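Side-chain contacts in MazG-related protein (Thermotoga maritima, PDB 2YXH), which binds magnesium ions and probably acts as a nucleoside triphosphate diphosphatase of the all-helical MazG family, though its own function remains unproven: residues A[11-16]-A[64-69]; A[86-89]-A[94-97]. The protein carries 1 engineered substitution. One frame throughout, in Å; residues are numbered along the deposited sequence.

In the fold
From the N terminus, helix 2-15 is the first element of this all-helical chain. Contact 1 sets its last part against residues 64-69 of helix 47-72, and so closes a long loop that takes in helices 17-20 and 24-43 and most of helix 47-72. The chain then runs on into helix 76-90, where contact 2 closes a short loop by folding residues 94-97 back on residues 86-89. The two contacts lie in series, neither nested nor crossed, on opposite sides of the chain's centre with their nearest atoms about 15 Å apart. Both also touch the second subunit of the dimer, contact 2 through Leu94 and Phe95 among others.

Contact 1: A[11-16]-A[64-69]; sequences RSLRKC and VAAVAQ
Helix 2-15 meets helix 47-72 of the MazG fold through one small patch, in which Leu13 packs on the methyl of Ala66 and touches the amide oxygen of Gln69. The bonds from CA to CB of Leu13 and Ala66 are both directed toward the other segment, and their CA atoms lie 7.5 Å apart. Leu13 CG stands beside the backbone N (chi1 -79°), anti to the carbonyl carbon, which carries the fork of the side chain across. Both prongs come to the single methyl of Ala66: Leu13 CD1 is 3.9 Å and Leu13 CD2 4.1 Å from Ala66 CB. Alanine suits this buried place because its short side chain lets a branched leucine come close to the backbone; CD2 of Leu13 is also 4.1 Å from Ala66 O. One turn further on, Gln69 stretches out with CG anti to the backbone N (chi1 176°), and its OE1 comes to 3.7 Å from Leu13 CD1. Leu19 of helix 17-20 packs on both Leu13 and Val67, adding a third helix. Helix 47-72 also carries the magnesium ligands Glu53, Asp56 and Asp60, but the side chains of Ala66 and Asp60 are about 10 Å apart, and this packing is not part of the site. The contact is purely van der Waals and depends on the fit of methyl groups, with the amide of exposed Gln69 bordering the patch.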
loop_
_atom_site.group_PDB
_atom_site.type_symbol
_atom_site.label_atom_id
_atom_site.label_comp_id
_atom_site.label_asym_id
_atom_site.label_seq_id
_atom_site.Cartn_x
_atom_site.Cartn_y
_atom_site.Cartn_z
ATOM N N ARG A 11 -14.493 -0.368 -8.804
ATOM C CA ARG A 11 -15.823 -0.968 -8.757
ATOM C C ARG A 11 -16.387 -0.778 -7.350
ATOM O O ARG A 11 -17.564 -0.595 -7.195
ATOM C CB ARG A 11 -15.756 -2.463 -9.061
ATOM C CG ARG A 11 -15.630 -2.745 -10.550
ATOM C CD ARG A 11 -15.373 -4.220 -10.755
ATOM N NE ARG A 11 -15.271 -4.463 -12.175
ATOM C CZ ARG A 11 -16.328 -4.472 -12.978
ATOM N NH1 ARG A 11 -17.555 -4.321 -12.477
ATOM N NH2 ARG A 11 -16.139 -4.638 -14.285
ATOM N N SER A 12 -15.534 -0.822 -6.360
ATOM C CA SER A 12 -16.014 -0.609 -4.956
ATOM C C SER A 12 -16.482 0.826 -4.653
ATOM O O SER A 12 -17.379 1.050 -3.825
ATOM C CB SER A 12 -14.850 -0.883 -4.034
ATOM O OG SER A 12 -14.441 -2.255 -4.038
ATOM N N LEU A 13 -15.804 1.804 -5.245
ATOM C CA LEU A 13 -16.205 3.195 -5.083
ATOM C C LEU A 13 -17.591 3.328 -5.672
ATOM O O LEU A 13 -18.465 3.961 -5.067
ATOM C CB LEU A 13 -15.222 4.135 -5.796
ATOM C CG LEU A 13 -13.969 4.325 -4.931
ATOM C CD1 LEU A 13 -12.827 5.011 -5.729
ATOM C CD2 LEU A 13 -14.295 4.953 -3.539
ATOM N N ARG A 14 -17.790 2.676 -6.826
ATOM C CA ARG A 14 -19.002 2.829 -7.552
ATOM C C ARG A 14 -20.175 2.045 -7.065
ATOM O O ARG A 14 -21.313 2.433 -7.364
ATOM C CB ARG A 14 -18.793 2.540 -9.002
ATOM C CG ARG A 14 -18.400 3.806 -9.764
ATOM C CD ARG A 14 -18.386 3.531 -11.299
ATOM N NE ARG A 14 -17.719 2.267 -11.726
ATOM C CZ ARG A 14 -18.327 1.160 -12.214
ATOM N NH1 ARG A 14 -19.688 1.080 -12.336
ATOM N NH2 ARG A 14 -17.546 0.111 -12.576
ATOM N N LYS A 15 -19.942 0.969 -6.307
ATOM C CA LYS A 15 -21.015 0.002 -6.140
ATOM C C LYS A 15 -21.195 -0.476 -4.735
ATOM O O LYS A 15 -22.275 -0.878 -4.349
ATOM C CB LYS A 15 -20.780 -1.234 -6.980
ATOM C CG LYS A 15 -20.569 -0.990 -8.492
ATOM C CD LYS A 15 -20.337 -2.381 -9.047
ATOM C CE LYS A 15 -20.818 -2.567 -10.482
ATOM N NZ LYS A 15 -22.272 -2.310 -10.599
ATOM N N CYS A 16 -20.114 -0.524 -3.999
ATOM C CA CYS A 16 -20.122 -1.117 -2.656
ATOM C C CYS A 16 -20.742 -0.344 -1.473
ATOM O O CYS A 16 -20.216 0.685 -1.007
ATOM C CB CYS A 16 -18.707 -1.572 -2.326
ATOM S SG CYS A 16 -18.751 -2.499 -0.836
ATOM N N VAL A 64 -7.332 3.009 1.364
ATOM C CA VAL A 64 -7.178 4.326 2.037
ATOM C C VAL A 64 -6.985 5.376 0.902
ATOM O O VAL A 64 -7.686 6.402 0.838
ATOM C CB VAL A 64 -6.067 4.329 3.106
ATOM C CG1 VAL A 64 -5.775 5.720 3.632
ATOM C CG2 VAL A 64 -6.379 3.382 4.271
ATOM N N ALA A 65 -6.090 5.123 -0.036
ATOM C CA ALA A 65 -6.000 6.031 -1.157
ATOM C C ALA A 65 -7.381 6.358 -1.718
ATOM O O ALA A 65 -7.740 7.548 -1.857
ATOM C CB ALA A 65 -5.057 5.511 -2.264
ATOM N N ALA A 66 -8.155 5.355 -2.067
ATOM C CA ALA A 66 -9.531 5.584 -2.630
ATOM C C ALA A 66 -10.464 6.545 -1.896
ATOM O O ALA A 66 -11.193 7.361 -2.523
ATOM C CB ALA A 66 -10.266 4.241 -2.900
ATOM N N VAL A 67 -10.448 6.477 -0.552
ATOM C CA VAL A 67 -11.376 7.240 0.181
ATOM C C VAL A 67 -10.791 8.639 0.425
ATOM O O VAL A 67 -11.546 9.590 0.647
ATOM C CB VAL A 67 -11.687 6.560 1.563
ATOM C CG1 VAL A 67 -12.505 7.513 2.444
ATOM C CG2 VAL A 67 -12.479 5.156 1.347
ATOM N N ALA A 68 -9.453 8.739 0.414
ATOM C CA ALA A 68 -8.752 10.035 0.355
ATOM C C ALA A 68 -9.219 10.772 -0.930
ATOM O O ALA A 68 -9.446 11.975 -0.893
ATOM C CB ALA A 68 -7.287 9.859 0.353
ATOM N N GLN A 69 -9.368 10.072 -2.051
ATOM C CA GLN A 69 -9.950 10.680 -3.245
ATOM C C GLN A 69 -11.446 10.981 -3.041
ATOM O O GLN A 69 -11.913 12.041 -3.412
ATOM C CB GLN A 69 -9.813 9.770 -4.459
ATOM C CG GLN A 69 -10.471 10.304 -5.702
ATOM C CD GLN A 69 -10.558 9.236 -6.909
ATOM O OE1 GLN A 69 -11.331 8.238 -6.894
ATOM N NE2 GLN A 69 -9.786 9.494 -7.919
#

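Contact 2: A[86-89]-A[94-97]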
loop_
_atom_site.group_PDB
_atom_site.type_symbol
_atom_site.label_atom_id
_atom_site.label_comp_id
_atom_site.label_asym_id
_atom_site.label_seq_id
_atom_site.Cartn_x
_atom_site.Cartn_y
_atom_site.Cartn_z
ATOM N N LYS A 86 9.866 13.102 -4.537
ATOM C CA LYS A 86 10.572 13.243 -3.268
ATOM C C LYS A 86 11.733 12.232 -3.249
ATOM O O LYS A 86 12.885 12.598 -3.215
ATOM C CB LYS A 86 9.603 13.026 -2.121
ATOM C CG LYS A 86 10.160 13.122 -0.750
ATOM C CD LYS A 86 9.232 12.425 0.199
ATOM C CE LYS A 86 8.313 13.351 0.890
ATOM N NZ LYS A 86 7.539 12.586 1.971
ATOM N N ILE A 87 11.412 10.962 -3.352
ATOM C CA ILE A 87 12.407 9.905 -3.431
ATOM C C ILE A 87 13.537 10.202 -4.375
ATOM O O ILE A 87 14.686 10.020 -4.004
ATOM C CB ILE A 87 11.705 8.522 -3.865
ATOM C CG1 ILE A 87 10.718 8.090 -2.792
ATOM C CG2 ILE A 87 12.711 7.373 -3.977
ATOM C CD1 ILE A 87 11.284 8.402 -1.249
ATOM N N SER A 88 13.208 10.613 -5.617
ATOM C CA SER A 88 14.207 10.796 -6.676
ATOM C C SER A 88 15.112 11.907 -6.299
ATOM O O SER A 88 16.322 11.901 -6.536
ATOM C CB SER A 88 13.578 11.112 -8.065
ATOM O OG SER A 88 12.449 10.276 -8.277
ATOM N N HIS A 89 14.509 12.894 -5.677
ATOM C CA HIS A 89 15.296 13.938 -5.209
ATOM C C HIS A 89 16.201 13.505 -4.046
ATOM O O HIS A 89 17.419 13.743 -4.144
ATOM C CB HIS A 89 14.454 15.119 -4.866
ATOM C CG HIS A 89 15.272 16.255 -4.381
ATOM N ND1 HIS A 89 16.139 16.957 -5.213
ATOM C CD2 HIS A 89 15.409 16.772 -3.144
ATOM C CE1 HIS A 89 16.760 17.869 -4.488
ATOM N NE2 HIS A 89 16.324 17.785 -3.240
ATOM N N LEU A 94 19.842 6.329 -7.010
ATOM C CA LEU A 94 18.957 5.336 -7.633
ATOM C C LEU A 94 19.079 5.393 -9.138
ATOM O O LEU A 94 18.738 4.451 -9.874
ATOM C CB LEU A 94 17.498 5.581 -7.200
ATOM C CG LEU A 94 17.204 5.413 -5.704
ATOM C CD1 LEU A 94 15.720 5.612 -5.423
ATOM C CD2 LEU A 94 17.622 4.003 -5.345
ATOM N N PHE A 95 19.571 6.517 -9.625
ATOM C CA PHE A 95 19.632 6.750 -11.078
ATOM C C PHE A 95 21.061 6.842 -11.548
ATOM O O PHE A 95 21.307 7.394 -12.612
ATOM C CB PHE A 95 18.873 8.035 -11.380
ATOM C CG PHE A 95 17.452 7.981 -10.928
ATOM C CD1 PHE A 95 16.470 7.367 -11.731
ATOM C CD2 PHE A 95 17.089 8.462 -9.672
ATOM C CE1 PHE A 95 15.145 7.260 -11.322
ATOM C CE2 PHE A 95 15.760 8.361 -9.256
ATOM C CZ PHE A 95 14.790 7.754 -10.089
ATOM N N TRP A 96 21.998 6.337 -10.741
ATOM C CA TRP A 96 23.425 6.391 -11.013
ATOM C C TRP A 96 23.964 4.964 -11.169
ATOM O O TRP A 96 23.717 4.113 -10.291
ATOM C CB TRP A 96 24.169 7.019 -9.841
ATOM C CG TRP A 96 23.952 8.487 -9.551
ATOM C CD1 TRP A 96 23.317 9.425 -10.342
ATOM C CD2 TRP A 96 24.417 9.193 -8.394
ATOM N NE1 TRP A 96 23.338 10.638 -9.712
ATOM C CE2 TRP A 96 24.001 10.520 -8.520
ATOM C CE3 TRP A 96 25.087 8.801 -7.220
ATOM C CZ2 TRP A 96 24.271 11.484 -7.551
ATOM C CZ3 TRP A 96 25.367 9.757 -6.251
ATOM C CH2 TRP A 96 24.929 11.083 -6.408
ATOM N N GLU A 97 24.753 4.720 -12.230
ATOM C CA GLU A 97 25.405 3.387 -12.530
ATOM C C GLU A 97 26.154 2.752 -11.338
ATOM O O GLU A 97 25.719 1.729 -10.766
ATOM C CB GLU A 97 26.363 3.516 -13.723
ATOM C CG GLU A 97 26.972 2.182 -14.282
ATOM C CD GLU A 97 27.333 2.267 -15.824
ATOM O OE1 GLU A 97 27.072 1.315 -16.639
ATOM O OE2 GLU A 97 27.880 3.332 -16.206
#
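Phe95 and Leu94 turn back onto the last turn of helix 76-90, in the loop that joins this helix to helix 102-113. Two neighbouring pairs make the contact. In the first, Ile87 and Leu94 meet obliquely, CG2 of Ile87 lying 3.8 Å from Leu94 CD1. The branched isoleucine serves here by dividing its side chain: CG2, anti to the backbone N, faces Leu94, while CG1 leads away (chi1 -64°). In the second pair the Phe95 ring meets Ser88 obliquely through CE2, which is 3.7 Å from Ser88 CB and 3.9 Å from Ser88 CA. Serine is small enough for the ring to come this near to the helix backbone. With an alanine here in place of Phe95, the ring's contact with Ser88 would be lost, which would probably open a gap there and leave Ile8 of the second subunit without this packing partner. Leu94 likewise packs on Ser12 of that subunit, so the loop is held between its own helix and the partner chain. Ser88 OG, 3.9 Å from Phe95 CZ, passes by the ring and makes its hydrogen bond to Val84 O, one turn back in the same helix.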